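Long-range contact in anti-H(O) lectin 1 (Ulex europaeus, PDB 1FX5), which binds L-fucose, recognising the H(O) blood-group antigen, as a metal-containing homodimeric legume lectin: residues 9-14 against 226-231. Numbering follows the deposited sequence.
Sequences KNFSQN and HEVLNW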
loop_
_atom_site.group_PDB
_atom_site.type_symbol
_atom_site.label_atom_id
_atom_site.label_comp_id
_atom_site.label_asym_id
_atom_site.label_seq_id
_atom_site.Cartn_x
_atom_site.Cartn_y
_atom_site.Cartn_z
ATOM N N LYS A 9 10.535 -8.865 -5.061
ATOM C CA LYS A 9 11.708 -9.548 -5.620
ATOM C C LYS A 9 11.232 -10.608 -6.617
ATOM O O LYS A 9 11.976 -11.033 -7.494
ATOM C CB LYS A 9 12.541 -10.150 -4.514
ATOM C CG LYS A 9 13.202 -9.077 -3.709
ATOM C CD LYS A 9 13.952 -9.639 -2.541
ATOM C CE LYS A 9 14.696 -8.522 -1.840
ATOM N NZ LYS A 9 14.900 -8.886 -0.423
ATOM N N ASN A 10 9.989 -11.033 -6.420
ATOM C CA ASN A 10 9.272 -12.023 -7.227
ATOM C C ASN A 10 7.836 -11.945 -6.724
ATOM O O ASN A 10 7.571 -11.186 -5.798
ATOM C CB ASN A 10 9.857 -13.441 -7.144
ATOM C CG ASN A 10 9.891 -13.999 -5.743
ATOM O OD1 ASN A 10 9.237 -13.500 -4.833
ATOM N ND2 ASN A 10 10.666 -15.056 -5.566
ATOM N N PHE A 11 6.915 -12.702 -7.304
ATOM C CA PHE A 11 5.515 -12.660 -6.875
ATOM C C PHE A 11 4.975 -13.993 -6.347
ATOM O O PHE A 11 5.335 -15.051 -6.863
ATOM C CB PHE A 11 4.645 -12.179 -8.054
ATOM C CG PHE A 11 5.086 -10.850 -8.646
ATOM C CD1 PHE A 11 6.078 -10.801 -9.628
ATOM C CD2 PHE A 11 4.510 -9.657 -8.221
ATOM C CE1 PHE A 11 6.488 -9.592 -10.176
ATOM C CE2 PHE A 11 4.914 -8.436 -8.766
ATOM C CZ PHE A 11 5.906 -8.410 -9.746
ATOM N N SER A 12 4.093 -13.954 -5.345
ATOM C CA SER A 12 3.526 -15.198 -4.789
ATOM C C SER A 12 2.089 -15.426 -5.236
ATOM O O SER A 12 1.306 -14.479 -5.342
ATOM C CB SER A 12 3.639 -15.241 -3.251
ATOM O OG SER A 12 3.288 -14.004 -2.649
ATOM N N GLN A 13 1.730 -16.687 -5.455
ATOM C CA GLN A 13 0.380 -17.020 -5.898
ATOM C C GLN A 13 -0.768 -16.662 -4.964
ATOM O O GLN A 13 -1.879 -16.411 -5.429
ATOM C CB GLN A 13 0.279 -18.493 -6.273
ATOM C CG GLN A 13 0.952 -18.841 -7.569
ATOM C CD GLN A 13 0.824 -20.312 -7.887
ATOM O OE1 GLN A 13 -0.064 -20.725 -8.642
ATOM N NE2 GLN A 13 1.714 -21.121 -7.312
ATOM N N ASN A 14 -0.521 -16.676 -3.657
ATOM C CA ASN A 14 -1.566 -16.347 -2.683
ATOM C C ASN A 14 -1.363 -14.924 -2.142
ATOM O O ASN A 14 -1.676 -14.637 -0.984
ATOM C CB ASN A 14 -1.502 -17.333 -1.517
ATOM C CG ASN A 14 -0.202 -17.202 -0.731
ATOM O OD1 ASN A 14 0.889 -17.358 -1.302
ATOM N ND2 ASN A 14 -0.301 -16.842 0.548
ATOM N N HIS A 226 3.164 -11.698 -22.106
ATOM C CA HIS A 226 4.073 -10.664 -21.598
ATOM C C HIS A 226 4.180 -10.894 -20.101
ATOM O O HIS A 226 3.166 -10.842 -19.403
ATOM C CB HIS A 226 3.494 -9.278 -21.937
ATOM C CG HIS A 226 3.231 -9.090 -23.401
ATOM N ND1 HIS A 226 2.047 -9.474 -23.999
ATOM C CD2 HIS A 226 4.033 -8.651 -24.401
ATOM C CE1 HIS A 226 2.135 -9.288 -25.307
ATOM N NE2 HIS A 226 3.330 -8.789 -25.579
ATOM N N GLU A 227 5.412 -11.071 -19.616
ATOM C CA GLU A 227 5.688 -11.337 -18.203
ATOM C C GLU A 227 6.666 -10.446 -17.433
ATOM O O GLU A 227 7.743 -10.118 -17.920
ATOM C CB GLU A 227 6.123 -12.796 -18.120
ATOM C CG GLU A 227 5.005 -13.701 -18.601
ATOM C CD GLU A 227 5.461 -15.057 -19.051
ATOM O OE1 GLU A 227 5.001 -16.046 -18.478
ATOM O OE2 GLU A 227 6.243 -15.157 -20.010
ATOM N N VAL A 228 6.290 -10.103 -16.206
ATOM C CA VAL A 228 7.107 -9.255 -15.353
ATOM C C VAL A 228 7.746 -10.108 -14.274
ATOM O O VAL A 228 7.054 -10.901 -13.616
ATOM C CB VAL A 228 6.256 -8.119 -14.709
ATOM C CG1 VAL A 228 7.116 -7.267 -13.782
ATOM C CG2 VAL A 228 5.635 -7.230 -15.804
ATOM N N LEU A 229 9.052 -9.915 -14.075
ATOM C CA LEU A 229 9.821 -10.663 -13.083
ATOM C C LEU A 229 9.928 -10.059 -11.674
ATOM O O LEU A 229 10.039 -10.788 -10.684
ATOM C CB LEU A 229 11.228 -10.920 -13.629
ATOM C CG LEU A 229 11.360 -11.825 -14.851
ATOM C CD1 LEU A 229 12.703 -11.589 -15.480
ATOM C CD2 LEU A 229 11.191 -13.287 -14.474
ATOM N N ASN A 230 10.025 -8.739 -11.597
ATOM C CA ASN A 230 10.133 -8.054 -10.315
ATOM C C ASN A 230 9.645 -6.641 -10.519
ATOM O O ASN A 230 9.428 -6.213 -11.664
ATOM C CB ASN A 230 11.574 -8.043 -9.805
ATOM C CG ASN A 230 12.571 -7.683 -10.884
ATOM O OD1 ASN A 230 12.467 -6.645 -11.536
ATOM N ND2 ASN A 230 13.531 -8.568 -11.104
ATOM N N TRP A 231 9.565 -5.892 -9.430
ATOM C CA TRP A 231 9.083 -4.533 -9.523
ATOM C C TRP A 231 9.444 -3.731 -8.291
ATOM O O TRP A 231 9.228 -4.189 -7.165
ATOM C CB TRP A 231 7.556 -4.603 -9.647
ATOM C CG TRP A 231 6.823 -3.315 -9.862
ATOM C CD1 TRP A 231 7.321 -2.146 -10.391
ATOM C CD2 TRP A 231 5.426 -3.092 -9.631
ATOM N NE1 TRP A 231 6.310 -1.218 -10.507
ATOM C CE2 TRP A 231 5.139 -1.771 -10.053
ATOM C CE3 TRP A 231 4.387 -3.884 -9.120
ATOM C CZ2 TRP A 231 3.848 -1.226 -9.980
ATOM C CZ3 TRP A 231 3.107 -3.344 -9.048
ATOM C CH2 TRP A 231 2.850 -2.025 -9.477
#
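Phe-11 points the CE1-CZ side of its ring at segment 226-231 in the legume-lectin jelly-roll sandwich, where the loop after strand 3-8 passes by strand 224-236, the antiparallel neighbour of 3-8. The apolar contacts all come from the outer end of this ring. CG lies anti to the carbonyl carbon, beside the backbone N (chi1 -55°), and the end of the side chain comes nearer the strand than its base. CZ is 4.2 Å from Trp-231 CB and CE1 4.3 Å from Val-228 CG1. Phe-8 and Leu-32 also pack on the ring, and the Phe-11 backbone is hydrogen-bonded to Gly-30. The Trp-231 indole meets Phe-6 edge-to-face and Phe-214 with planes at about 60°, and its NE1 is hydrogen-bonded to Thr-70 OG1. The remaining contacts involve backbone atoms of one segment or the other, with no hydrogen bond between them. Phe-11 CE1 lies 3.7 Å from Val-228 O. Lys-9 O sits 3.8 Å from Asn-230 CB, and Asn-10 CA lies 3.8 Å from Leu-229 O. The Lys-9 backbone N is hydrogen-bonded to Asp-2 OD2 of the second subunit, placing this edge of the contact beside the dimer partner. At the ring edge, near its plane, Phe-11 CE1 meets the carbonyl carbon of Leu-229 at 3.8 Å.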